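2-polyprenyl-6-methoxyphenol hydroxylase-like FAD-dependent oxidoreductase (Streptomyces sp. NRRL 11266, PDB 6UI5) binds flavin-adenine dinucleotide in a Rossmann-type domain and is probably an FAD-dependent oxidoreductase related to the aromatic-ring hydroxylases. Local coordinates at residues A45-A48 / G49-E52; L100-V103 / L104-A108; S199-D202 / N203-F207; P235-L238 / E239-G242. All coordinates share one frame; numbering follows the deposited sequence.

Contact 1 (A45-A48 / G49-E52); sequences AINA and GTLE
Asn47 caps the N terminus of helix 48-55 by taking two bonds from Thr50 on a single side-chain oxygen. Thr50 N reaches Asn47 OD1 at 2.9 Å, with the N-H pointing well at the oxygen (161°) and the donor nearly in line with the C=O. The hydroxyl of the same threonine also donates, Thr50 OG1 lying 2.9 Å from Asn47 OD1, but it comes from above the amide plane. The amide is swung back over the first turn because CG sits between the backbone N and the carbonyl carbon (chi1 65°). The other half of the amide is held too: Asn47 ND2 donates to Asn381 OD1 and to Asn293 O. Behind the cap the regular helix bonds begin, Leu51 N to Asn47 O at 2.9 Å and Glu52 N to Ala48 O at 3.0 Å. Outside this polar core, Ile46 CG2 touches both Thr50 CG2 and Leu51 CG at 3.6 Å, its side chain crossing that of Thr50 at about a right angle. The branched side chain of Ile46, about 6 Å from the FAD, thus covers the apolar side of the first turn, while Glu52 forms salt bridges with Arg406 and Arg89. Every touching residue is buried, and Asn47 suits such a place because its neutral amide can satisfy a bare helix N-H while its NH2 group donates to other parts of the chain.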
ATOM      1  N   ALA A  45     -25.838  -3.487  -6.926  1.00 65.04           N
ATOM      2  CA  ALA A  45     -25.428  -3.508  -5.532  1.00 66.88           C
ATOM      3  C   ALA A  45     -25.500  -2.109  -4.946  1.00 69.66           C
ATOM      4  O   ALA A  45     -25.400  -1.098  -5.644  1.00 73.13           O
ATOM      5  CB  ALA A  45     -24.000  -4.055  -5.361  1.00 59.91           C
ATOM      6  N   ILE A  46     -25.657  -2.083  -3.634  1.00 67.94           N
ATOM      7  CA  ILE A  46     -25.723  -0.867  -2.839  1.00 60.11           C
ATOM      8  C   ILE A  46     -24.931  -1.173  -1.587  1.00 52.32           C
ATOM      9  O   ILE A  46     -25.214  -2.176  -0.916  1.00 53.29           O
ATOM     10  CB  ILE A  46     -27.172  -0.501  -2.485  1.00 58.98           C
ATOM     11  CG1 ILE A  46     -27.951  -0.139  -3.743  1.00 69.37           C
ATOM     12  CG2 ILE A  46     -27.215   0.592  -1.457  1.00 68.53           C
ATOM     13  CD1 ILE A  46     -27.925   1.312  -4.072  1.00 75.67           C
ATOM     14  N   ASN A  47     -23.916  -0.360  -1.290  1.00 46.81           N
ATOM     15  CA  ASN A  47     -23.066  -0.665  -0.136  1.00 48.36           C
ATOM     16  C   ASN A  47     -23.613  -0.031   1.149  1.00 50.88           C
ATOM     17  O   ASN A  47     -24.629   0.680   1.145  1.00 48.13           O
ATOM     18  CB  ASN A  47     -21.626  -0.228  -0.389  1.00 48.47           C
ATOM     19  CG  ASN A  47     -21.477   1.276  -0.539  1.00 44.41           C
ATOM     20  OD1 ASN A  47     -22.319   2.076  -0.075  1.00 39.55           O
ATOM     21  ND2 ASN A  47     -20.390   1.678  -1.189  1.00 49.94           N
ATOM     22  N   ALA A  48     -22.908  -0.268   2.268  1.00 51.91           N
ATOM     23  CA  ALA A  48     -23.441   0.127   3.578  1.00 45.60           C
ATOM     24  C   ALA A  48     -23.553   1.643   3.728  1.00 47.66           C
ATOM     25  O   ALA A  48     -24.516   2.143   4.318  1.00 46.79           O
ATOM     26  CB  ALA A  48     -22.584  -0.448   4.690  1.00 41.42           C
ATOM     27  N   GLY A  49     -22.591   2.394   3.191  1.00 41.11           N
ATOM     28  CA  GLY A  49     -22.670   3.844   3.301  1.00 37.82           C
ATOM     29  C   GLY A  49     -23.822   4.432   2.506  1.00 51.04           C
ATOM     30  O   GLY A  49     -24.455   5.410   2.934  1.00 39.06           O
ATOM     31  N   THR A  50     -24.103   3.848   1.325  1.00 51.48           N
ATOM     32  CA  THR A  50     -25.228   4.292   0.516  1.00 46.58           C
ATOM     33  C   THR A  50     -26.537   3.937   1.188  1.00 44.01           C
ATOM     34  O   THR A  50     -27.492   4.724   1.164  1.00 54.48           O
ATOM     35  CB  THR A  50     -25.156   3.658  -0.871  1.00 52.95           C
ATOM     36  OG1 THR A  50     -23.942   4.060  -1.511  1.00 57.82           O
ATOM     37  CG2 THR A  50     -26.352   4.073  -1.703  1.00 41.44           C
ATOM     38  N   LEU A  51     -26.601   2.757   1.802  1.00 41.94           N
ATOM     39  CA  LEU A  51     -27.793   2.399   2.565  1.00 51.08           C
ATOM     40  C   LEU A  51     -28.081   3.406   3.685  1.00 54.08           C
ATOM     41  O   LEU A  51     -29.219   3.873   3.805  1.00 53.79           O
ATOM     42  CB  LEU A  51     -27.662   0.980   3.105  1.00 50.63           C
ATOM     43  CG  LEU A  51     -27.988  -0.053   2.019  1.00 56.15           C
ATOM     44  CD1 LEU A  51     -27.460  -1.467   2.358  1.00 57.34           C
ATOM     45  CD2 LEU A  51     -29.479  -0.055   1.766  1.00 50.06           C
ATOM     46  N   GLU A  52     -27.067   3.786   4.496  1.00 52.75           N
ATOM     47  CA  GLU A  52     -27.330   4.739   5.594  1.00 50.33           C
ATOM     48  C   GLU A  52     -27.869   6.067   5.064  1.00 44.81           C
ATOM     49  O   GLU A  52     -28.835   6.612   5.604  1.00 42.67           O
ATOM     50  CB  GLU A  52     -26.084   5.004   6.479  1.00 50.10           C
ATOM     51  CG  GLU A  52     -25.112   3.836   6.753  1.00 59.50           C
ATOM     52  CD  GLU A  52     -23.853   4.226   7.615  1.00 71.28           C
ATOM     53  OE1 GLU A  52     -23.519   3.431   8.525  1.00 76.45           O
ATOM     54  OE2 GLU A  52     -23.213   5.303   7.403  1.00 58.44           O
TER

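Contact 2 (L100-V103 / L104-A108); sequences LEKV and LIDRA
Lys102 and Asp106, one helical turn apart, form a salt bridge on the outer side of helix 97-110. The ammonium faces both carboxylate oxygens, with Lys102 NZ 2.7 Å from Asp106 OD1 and 2.7 Å from Asp106 OD2; it meets OD1 on the syn side, somewhat out of the carboxylate plane. Bends at chi2 (78°) and chi4 (65°) curl the long lysine chain back along the helix to reach the acid. On another side Leu100 CG packs against Leu104 CD1 at 3.6 Å. These side chains are set in place by the backbone ladder, in which Ile105 N bonds to Glu101 O at 2.8 Å and Arg107 N to Val103 O at 2.9 Å. Farther out, the buried Leu104 lies on Met16 and Ile105 on Leu15, both of helix 12-22, apolar against apolar. Glu101, whose side chain is about 5 Å from the FAD, forms a salt bridge with Arg38 and a hydrogen bond with Gln97, and Arg107 donates to the carbonyl oxygen of Arg57. The helix is thus broadly amphipathic, with an i, i+4 ion pair outside and the buried Glu101 as a charged exception, and it packs on the helix that follows the first strand of the Rossmann-type FAD-binding domain.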
ATOM      1  N   LEU A 100     -33.710   1.364  -7.520  1.00 50.79           N
ATOM      2  CA  LEU A 100     -33.363   2.556  -6.756  1.00 53.05           C
ATOM      3  C   LEU A 100     -33.836   3.824  -7.448  1.00 65.01           C
ATOM      4  O   LEU A 100     -34.411   4.718  -6.808  1.00 73.62           O
ATOM      5  CB  LEU A 100     -31.864   2.617  -6.546  1.00 51.64           C
ATOM      6  CG  LEU A 100     -31.389   3.993  -6.108  1.00 44.74           C
ATOM      7  CD1 LEU A 100     -31.758   4.195  -4.658  1.00 59.31           C
ATOM      8  CD2 LEU A 100     -29.901   4.082  -6.308  1.00 39.01           C
ATOM      9  N   GLU A 101     -33.571   3.937  -8.756  1.00 56.70           N
ATOM     10  CA  GLU A 101     -33.942   5.149  -9.471  1.00 66.70           C
ATOM     11  C   GLU A 101     -35.447   5.320  -9.476  1.00 67.79           C
ATOM     12  O   GLU A 101     -35.947   6.448  -9.392  1.00 67.25           O
ATOM     13  CB  GLU A 101     -33.388   5.128 -10.904  1.00 68.43           C
ATOM     14  CG  GLU A 101     -31.892   4.834 -10.958  1.00 75.19           C
ATOM     15  CD  GLU A 101     -31.208   5.238 -12.282  1.00 88.75           C
ATOM     16  OE1 GLU A 101     -29.964   5.355 -12.257  1.00 73.18           O
ATOM     17  OE2 GLU A 101     -31.893   5.425 -13.330  1.00 95.42           O
ATOM     18  N   LYS A 102     -36.179   4.211  -9.539  1.00 69.33           N
ATOM     19  CA  LYS A 102     -37.631   4.297  -9.511  1.00 66.30           C
ATOM     20  C   LYS A 102     -38.111   4.911  -8.198  1.00 64.42           C
ATOM     21  O   LYS A 102     -38.943   5.826  -8.202  1.00 58.35           O
ATOM     22  CB  LYS A 102     -38.228   2.915  -9.752  1.00 64.56           C
ATOM     23  CG  LYS A 102     -39.730   2.833  -9.625  1.00 61.43           C
ATOM     24  CD  LYS A 102     -40.412   3.376 -10.830  1.00 61.34           C
ATOM     25  CE  LYS A 102     -41.917   3.313 -10.660  1.00 75.87           C
ATOM     26  NZ  LYS A 102     -42.405   4.187  -9.570  1.00 84.40           N
ATOM     27  N   VAL A 103     -37.560   4.471  -7.055  1.00 62.07           N
ATOM     28  CA  VAL A 103     -38.085   5.059  -5.821  1.00 66.73           C
ATOM     29  C   VAL A 103     -37.680   6.526  -5.713  1.00 61.37           C
ATOM     30  O   VAL A 103     -38.417   7.334  -5.129  1.00 62.13           O
ATOM     31  CB  VAL A 103     -37.690   4.272  -4.549  1.00 60.77           C
ATOM     32  CG1 VAL A 103     -38.069   2.800  -4.669  1.00 54.12           C
ATOM     33  CG2 VAL A 103     -36.242   4.431  -4.230  1.00 61.12           C
ATOM     34  N   LEU A 104     -36.543   6.922  -6.299  1.00 56.33           N
ATOM     35  CA  LEU A 104     -36.201   8.338  -6.206  1.00 58.93           C
ATOM     36  C   LEU A 104     -36.989   9.198  -7.201  1.00 64.52           C
ATOM     37  O   LEU A 104     -37.324  10.351  -6.883  1.00 55.73           O
ATOM     38  CB  LEU A 104     -34.702   8.546  -6.376  1.00 49.90           C
ATOM     39  CG  LEU A 104     -33.814   7.696  -5.470  1.00 60.44           C
ATOM     40  CD1 LEU A 104     -32.432   7.489  -6.109  1.00 55.52           C
ATOM     41  CD2 LEU A 104     -33.663   8.300  -4.021  1.00 45.71           C
ATOM     42  N   ILE A 105     -37.304   8.672  -8.392  1.00 57.91           N
ATOM     43  CA  ILE A 105     -38.241   9.384  -9.259  1.00 57.38           C
ATOM     44  C   ILE A 105     -39.582   9.537  -8.557  1.00 56.45           C
ATOM     45  O   ILE A 105     -40.212  10.601  -8.610  1.00 70.63           O
ATOM     46  CB  ILE A 105     -38.392   8.667 -10.616  1.00 61.30           C
ATOM     47  CG1 ILE A 105     -37.076   8.674 -11.400  1.00 56.00           C
ATOM     48  CG2 ILE A 105     -39.533   9.302 -11.410  1.00 58.27           C
ATOM     49  CD1 ILE A 105     -37.091   7.731 -12.623  1.00 64.27           C
ATOM     50  N   ASP A 106     -40.039   8.481  -7.882  1.00 48.87           N
ATOM     51  CA  ASP A 106     -41.289   8.580  -7.134  1.00 64.69           C
ATOM     52  C   ASP A 106     -41.207   9.662  -6.071  1.00 61.03           C
ATOM     53  O   ASP A 106     -42.059  10.558  -6.016  1.00 64.01           O
ATOM     54  CB  ASP A 106     -41.632   7.246  -6.491  1.00 79.19           C
ATOM     55  CG  ASP A 106     -42.265   6.283  -7.459  1.00 94.73           C
ATOM     56  OD1 ASP A 106     -42.595   6.683  -8.603  1.00 94.14           O
ATOM     57  OD2 ASP A 106     -42.433   5.112  -7.064  1.00104.26           O
ATOM     58  N   ARG A 107     -40.180   9.594  -5.214  1.00 62.99           N
ATOM     59  CA  ARG A 107     -40.059  10.579  -4.140  1.00 57.72           C
ATOM     60  C   ARG A 107     -39.934  11.985  -4.702  1.00 59.67           C
ATOM     61  O   ARG A 107     -40.490  12.936  -4.133  1.00 63.36           O
ATOM     62  CB  ARG A 107     -38.865  10.262  -3.242  1.00 51.03           C
ATOM     63  CG  ARG A 107     -38.565  11.360  -2.244  1.00 44.12           C
ATOM     64  CD  ARG A 107     -39.609  11.377  -1.152  1.00 49.79           C
ATOM     65  NE  ARG A 107     -39.666  10.082  -0.493  1.00 51.14           N
ATOM     66  CZ  ARG A 107     -38.981   9.763   0.605  1.00 62.50           C
ATOM     67  NH1 ARG A 107     -38.169  10.663   1.219  1.00 52.49           N
ATOM     68  NH2 ARG A 107     -39.114   8.525   1.081  1.00 56.37           N
ATOM     69  N   ALA A 108     -39.257  12.129  -5.844  1.00 54.68           N
ATOM     70  CA  ALA A 108     -39.105  13.450  -6.440  1.00 57.86           C
ATOM     71  C   ALA A 108     -40.455  14.026  -6.863  1.00 70.06           C
ATOM     72  O   ALA A 108     -40.753  15.201  -6.597  1.00 67.01           O
ATOM     73  CB  ALA A 108     -38.139  13.377  -7.621  1.00 55.48           C
TER

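Contact 3 (S199-D202 / N203-F207); sequences SYTD and NGDQF
Ser199 N donates to Phe207 O at 2.8 Å, while the return bond from Phe207 N to Ser199 O is weak. Nearer the bend, Thr201 N donates to Asp205 O at 3.2 Å. Thr201 OG1 approaches the same Asp205 O to 2.5 Å, a length that is doubtful as modelled; with chi1 at 55° the hydroxyl is tucked over its own backbone and faces across the turn. Threonine probably suits this place because it can bring a second donor to that carbonyl. The two arms run in nearly opposite directions, so residues 199-207 form a hairpin-like loop leading into strand 206-211 of the antiparallel sheet, the bend passing through Asp202, Asn203 and Gly204. Tyr200 and Gln206 extend side by side on one side of this loop. Gln206 CD comes to 3.2 Å from Tyr200 CE1, and the amide and ring planes are 24° apart; the approach is oblique to the ring. At its far end the phenol bonds through OH to the hydroxyl of Tyr292. Asp205 OD2 accepts a hydrogen bond from Phe224 N on strand 216-225, while the side chain of Phe207 packs on Val245 and Leu248 of helix 238-249.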
ATOM      1  N   SER A 199     -16.030 -14.554 -12.995  1.00106.53           N
ATOM      2  CA  SER A 199     -14.958 -15.469 -13.382  1.00112.07           C
ATOM      3  C   SER A 199     -13.716 -14.655 -13.736  1.00117.71           C
ATOM      4  O   SER A 199     -13.425 -14.414 -14.914  1.00117.50           O
ATOM      5  CB  SER A 199     -15.392 -16.390 -14.556  1.00105.82           C
ATOM      6  OG  SER A 199     -14.500 -17.487 -14.677  1.00109.00           O
ATOM      7  N   TYR A 200     -12.992 -14.224 -12.698  1.00116.86           N
ATOM      8  CA  TYR A 200     -11.606 -13.804 -12.859  1.00117.63           C
ATOM      9  C   TYR A 200     -10.854 -14.886 -13.613  1.00123.19           C
ATOM     10  O   TYR A 200     -10.940 -16.070 -13.272  1.00128.66           O
ATOM     11  CB  TYR A 200     -10.935 -13.565 -11.494  1.00117.74           C
ATOM     12  CG  TYR A 200     -11.228 -12.245 -10.793  1.00111.85           C
ATOM     13  CD1 TYR A 200     -10.695 -11.045 -11.255  1.00108.86           C
ATOM     14  CD2 TYR A 200     -11.978 -12.211  -9.632  1.00110.73           C
ATOM     15  CE1 TYR A 200     -10.949  -9.840 -10.598  1.00103.60           C
ATOM     16  CE2 TYR A 200     -12.243 -11.012  -8.973  1.00110.16           C
ATOM     17  CZ  TYR A 200     -11.730  -9.829  -9.459  1.00104.23           C
ATOM     18  OH  TYR A 200     -12.003  -8.647  -8.787  1.00 96.82           O
ATOM     19  N   THR A 201     -10.130 -14.482 -14.646  1.00127.04           N
ATOM     20  CA  THR A 201      -9.382 -15.393 -15.495  1.00128.62           C
ATOM     21  C   THR A 201      -7.883 -15.245 -15.224  1.00135.96           C
ATOM     22  O   THR A 201      -7.457 -14.562 -14.280  1.00125.22           O
ATOM     23  CB  THR A 201      -9.748 -15.141 -16.958  1.00123.88           C
ATOM     24  OG1 THR A 201      -9.537 -13.761 -17.276  1.00119.49           O
ATOM     25  CG2 THR A 201     -11.214 -15.483 -17.197  1.00125.25           C
ATOM     26  N   ASP A 202      -7.062 -15.910 -16.053  1.00143.89           N
ATOM     27  CA  ASP A 202      -5.611 -15.888 -15.892  1.00148.39           C
ATOM     28  C   ASP A 202      -4.967 -14.708 -16.611  1.00146.89           C
ATOM     29  O   ASP A 202      -3.811 -14.778 -17.054  1.00149.43           O
ATOM     30  CB  ASP A 202      -5.015 -17.224 -16.332  1.00151.26           C
ATOM     31  CG  ASP A 202      -5.323 -18.340 -15.343  1.00149.60           C
ATOM     32  OD1 ASP A 202      -6.497 -18.464 -14.926  1.00146.24           O
ATOM     33  OD2 ASP A 202      -4.389 -19.082 -14.968  1.00151.53           O
ATOM     34  N   ASN A 203      -5.730 -13.642 -16.771  1.00141.19           N
ATOM     35  CA  ASN A 203      -5.269 -12.294 -17.024  1.00129.84           C
ATOM     36  C   ASN A 203      -6.257 -11.440 -16.247  1.00125.46           C
ATOM     37  O   ASN A 203      -7.231 -11.960 -15.704  1.00131.77           O
ATOM     38  CB  ASN A 203      -5.215 -12.011 -18.533  1.00127.38           C
ATOM     39  CG  ASN A 203      -4.824 -10.583 -18.862  1.00120.20           C
ATOM     40  OD1 ASN A 203      -4.655  -9.746 -17.970  1.00117.80           O
ATOM     41  ND2 ASN A 203      -4.675 -10.295 -20.157  1.00106.94           N
ATOM     42  N   GLY A 204      -6.009 -10.141 -16.164  1.00113.11           N
ATOM     43  CA  GLY A 204      -6.918  -9.303 -15.395  1.00110.36           C
ATOM     44  C   GLY A 204      -8.402  -9.379 -15.750  1.00105.65           C
ATOM     45  O   GLY A 204      -9.255  -8.945 -14.965  1.00106.85           O
ATOM     46  N   ASP A 205      -8.719  -9.967 -16.907  1.00101.09           N
ATOM     47  CA  ASP A 205     -10.054  -9.873 -17.491  1.00100.97           C
ATOM     48  C   ASP A 205     -11.075 -10.700 -16.720  1.00 98.43           C
ATOM     49  O   ASP A 205     -10.834 -11.868 -16.397  1.00109.11           O
ATOM     50  CB  ASP A 205     -10.016 -10.326 -18.949  1.00104.79           C
ATOM     51  CG  ASP A 205      -8.768  -9.862 -19.657  1.00107.99           C
ATOM     52  OD1 ASP A 205      -7.777 -10.618 -19.663  1.00111.02           O
ATOM     53  OD2 ASP A 205      -8.761  -8.730 -20.176  1.00108.94           O
ATOM     54  N   GLN A 206     -12.236 -10.102 -16.465  1.00 91.68           N
ATOM     55  CA  GLN A 206     -13.300 -10.728 -15.698  1.00 91.28           C
ATOM     56  C   GLN A 206     -14.540 -10.890 -16.564  1.00 92.83           C
ATOM     57  O   GLN A 206     -14.739 -10.165 -17.546  1.00 89.21           O
ATOM     58  CB  GLN A 206     -13.641  -9.897 -14.445  1.00 94.05           C
ATOM     59  CG  GLN A 206     -12.419  -9.228 -13.763  1.00 94.62           C
ATOM     60  CD  GLN A 206     -12.798  -8.194 -12.689  1.00 94.87           C
ATOM     61  OE1 GLN A 206     -13.759  -8.383 -11.938  1.00 96.12           O
ATOM     62  NE2 GLN A 206     -12.026  -7.108 -12.605  1.00 88.98           N
ATOM     63  N   PHE A 207     -15.365 -11.868 -16.206  1.00 95.84           N
ATOM     64  CA  PHE A 207     -16.710 -11.977 -16.752  1.00 97.25           C
ATOM     65  C   PHE A 207     -17.709 -12.213 -15.630  1.00 99.89           C
ATOM     66  O   PHE A 207     -17.570 -13.172 -14.866  1.00109.65           O
ATOM     67  CB  PHE A 207     -16.850 -13.109 -17.765  1.00 94.57           C
ATOM     68  CG  PHE A 207     -18.284 -13.390 -18.116  1.00 93.48           C
ATOM     69  CD1 PHE A 207     -18.956 -12.588 -19.023  1.00 88.58           C
ATOM     70  CD2 PHE A 207     -18.979 -14.416 -17.496  1.00 95.56           C
ATOM     71  CE1 PHE A 207     -20.283 -12.826 -19.332  1.00 87.86           C
ATOM     72  CE2 PHE A 207     -20.305 -14.649 -17.796  1.00 95.46           C
ATOM     73  CZ  PHE A 207     -20.957 -13.853 -18.718  1.00 91.87           C
TER

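Contact 4 (P235-L238 / E239-G242)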
ATOM      1  N   PRO A 235     -24.113   1.607 -28.235  1.00102.73           N
ATOM      2  CA  PRO A 235     -25.178   0.591 -28.157  1.00101.68           C
ATOM      3  C   PRO A 235     -24.747  -0.860 -28.383  1.00 94.38           C
ATOM      4  O   PRO A 235     -25.350  -1.748 -27.774  1.00105.79           O
ATOM      5  CB  PRO A 235     -26.175   1.067 -29.221  1.00100.39           C
ATOM      6  CG  PRO A 235     -25.895   2.552 -29.348  1.00 97.56           C
ATOM      7  CD  PRO A 235     -24.409   2.623 -29.257  1.00102.52           C
ATOM      8  N   ALA A 236     -23.771  -1.156 -29.233  1.00 75.37           N
ATOM      9  CA  ALA A 236     -23.222  -2.516 -29.260  1.00 89.55           C
ATOM     10  C   ALA A 236     -24.236  -3.554 -29.725  1.00107.18           C
ATOM     11  O   ALA A 236     -25.443  -3.302 -29.749  1.00124.50           O
ATOM     12  CB  ALA A 236     -22.684  -2.945 -27.880  1.00 59.49           C
ATOM     13  N   THR A 237     -23.758  -4.731 -30.113  1.00106.59           N
ATOM     14  CA  THR A 237     -24.637  -5.788 -30.586  1.00105.72           C
ATOM     15  C   THR A 237     -24.429  -7.036 -29.742  1.00108.48           C
ATOM     16  O   THR A 237     -23.397  -7.203 -29.082  1.00100.60           O
ATOM     17  CB  THR A 237     -24.384  -6.108 -32.057  1.00 95.98           C
ATOM     18  OG1 THR A 237     -23.233  -6.955 -32.154  1.00 93.99           O
ATOM     19  CG2 THR A 237     -24.107  -4.823 -32.824  1.00 91.10           C
ATOM     20  N   LEU A 238     -25.422  -7.930 -29.781  1.00114.25           N
ATOM     21  CA  LEU A 238     -25.308  -9.148 -28.990  1.00113.37           C
ATOM     22  C   LEU A 238     -24.322 -10.126 -29.618  1.00104.45           C
ATOM     23  O   LEU A 238     -23.612 -10.838 -28.896  1.00103.93           O
ATOM     24  CB  LEU A 238     -26.685  -9.795 -28.784  1.00114.69           C
ATOM     25  CG  LEU A 238     -26.647 -11.118 -28.017  1.00112.15           C
ATOM     26  CD1 LEU A 238     -27.880 -11.250 -27.119  1.00116.41           C
ATOM     27  CD2 LEU A 238     -26.579 -12.285 -28.998  1.00101.15           C
ATOM     28  N   GLU A 239     -24.267 -10.191 -30.945  1.00100.32           N
ATOM     29  CA  GLU A 239     -23.199 -10.968 -31.563  1.00100.69           C
ATOM     30  C   GLU A 239     -21.843 -10.503 -31.043  1.00101.97           C
ATOM     31  O   GLU A 239     -20.962 -11.325 -30.764  1.00107.29           O
ATOM     32  CB  GLU A 239     -23.275 -10.878 -33.093  1.00100.20           C
ATOM     33  CG  GLU A 239     -24.452 -11.644 -33.699  1.00110.81           C
ATOM     34  CD  GLU A 239     -25.802 -11.006 -33.387  1.00116.02           C
ATOM     35  OE1 GLU A 239     -25.869  -9.759 -33.367  1.00111.03           O
ATOM     36  OE2 GLU A 239     -26.788 -11.747 -33.160  1.00121.14           O
ATOM     37  N   GLN A 240     -21.676  -9.187 -30.854  1.00 90.42           N
ATOM     38  CA  GLN A 240     -20.431  -8.673 -30.290  1.00 92.41           C
ATOM     39  C   GLN A 240     -20.196  -9.215 -28.881  1.00 90.82           C
ATOM     40  O   GLN A 240     -19.042  -9.462 -28.489  1.00 78.61           O
ATOM     41  CB  GLN A 240     -20.450  -7.141 -30.292  1.00 94.99           C
ATOM     42  CG  GLN A 240     -20.040  -6.518 -31.624  1.00 93.90           C
ATOM     43  CD  GLN A 240     -20.532  -5.096 -31.793  1.00 89.72           C
ATOM     44  OE1 GLN A 240     -21.222  -4.556 -30.933  1.00 88.35           O
ATOM     45  NE2 GLN A 240     -20.197  -4.488 -32.924  1.00 89.48           N
ATOM     46  N   LEU A 241     -21.283  -9.443 -28.127  1.00 88.88           N
ATOM     47  CA  LEU A 241     -21.178 -10.048 -26.802  1.00 91.97           C
ATOM     48  C   LEU A 241     -20.876 -11.535 -26.894  1.00106.49           C
ATOM     49  O   LEU A 241     -20.033 -12.045 -26.144  1.00115.20           O
ATOM     50  CB  LEU A 241     -22.464  -9.828 -26.003  1.00 89.94           C
ATOM     51  CG  LEU A 241     -22.615 -10.736 -24.779  1.00 87.97           C
ATOM     52  CD1 LEU A 241     -21.529 -10.433 -23.756  1.00 84.03           C
ATOM     53  CD2 LEU A 241     -23.945 -10.507 -24.125  1.00 77.58           C
ATOM     54  N   GLY A 242     -21.582 -12.250 -27.778  1.00105.61           N
ATOM     55  CA  GLY A 242     -21.261 -13.650 -27.997  1.00 97.55           C
ATOM     56  C   GLY A 242     -19.775 -13.862 -28.183  1.00 95.23           C
ATOM     57  O   GLY A 242     -19.169 -14.741 -27.564  1.00 89.38           O
TER
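Gln240 folds its side chain back over Thr237, crossing it at about a right angle, with Gln240 CD 3.3 Å from Thr237 OG1 and Gln240 OE1 3.5 Å from Thr237 CG2. The overlap accompanies a reciprocal pair of bonds. Thr237 OG1 accepts from Gln240 N at 3.0 Å, and in return Gln240 OE1 accepts from Thr237 N at 2.7 Å. Together they make a capping box at the start of helix 238-249, each side chain accepting from the other's backbone N-H. The return bond is the more bent of the two: Thr237 N stands above the plane of the Gln240 amide, and its N-H meets the oxygen at 143°. A chi1 of 80° at Thr237 turns OG1 inward over the main chain, where it meets the N-H of the first turn. Threonine suits an N-cap as a short side chain with an acceptor close to the backbone, and glutamine suits the third helix position because its longer, extended chain can carry a carbonyl back to the cap. Gln240 OE1 has a second donor, His263 NE2 on strand 257-271, which would help fix the amide's rotation. The regular helix pattern then sets in, with Gly242 N bonded to Leu238 O at 2.7 Å and nearly straight (168°). Leu238 and Leu241 turn to the antiparallel sheet: Leu241 rests on Ile180 and Val184 of strand 176-185 and on Leu261 of strand 257-271, and Leu238 on Val184 and Ala258, so this first helical turn lies against two neighbouring strands.

From the N terminus, the four contacts follow in series, each closing only a short local turn, and none encloses or crosses another. Contact 1 starts helix 48-55 after the loop from strand 28-31, and contact 2 lies within helix 97-110. These two touch, Ile46 CD1 meeting Leu100 CD2 at 4.1 Å, in the part of the fold that holds the FAD. Contact 3 bends the chain into strand 206-211, and contact 4 opens helix 238-249 after strand 216-225. Their nearest atoms are about 5 Å apart, and Phe207 ties them together. This sheet-side pair stands apart from the FAD-side pair, the nearest atoms of contacts 1 and 3 being about 13 Å apart.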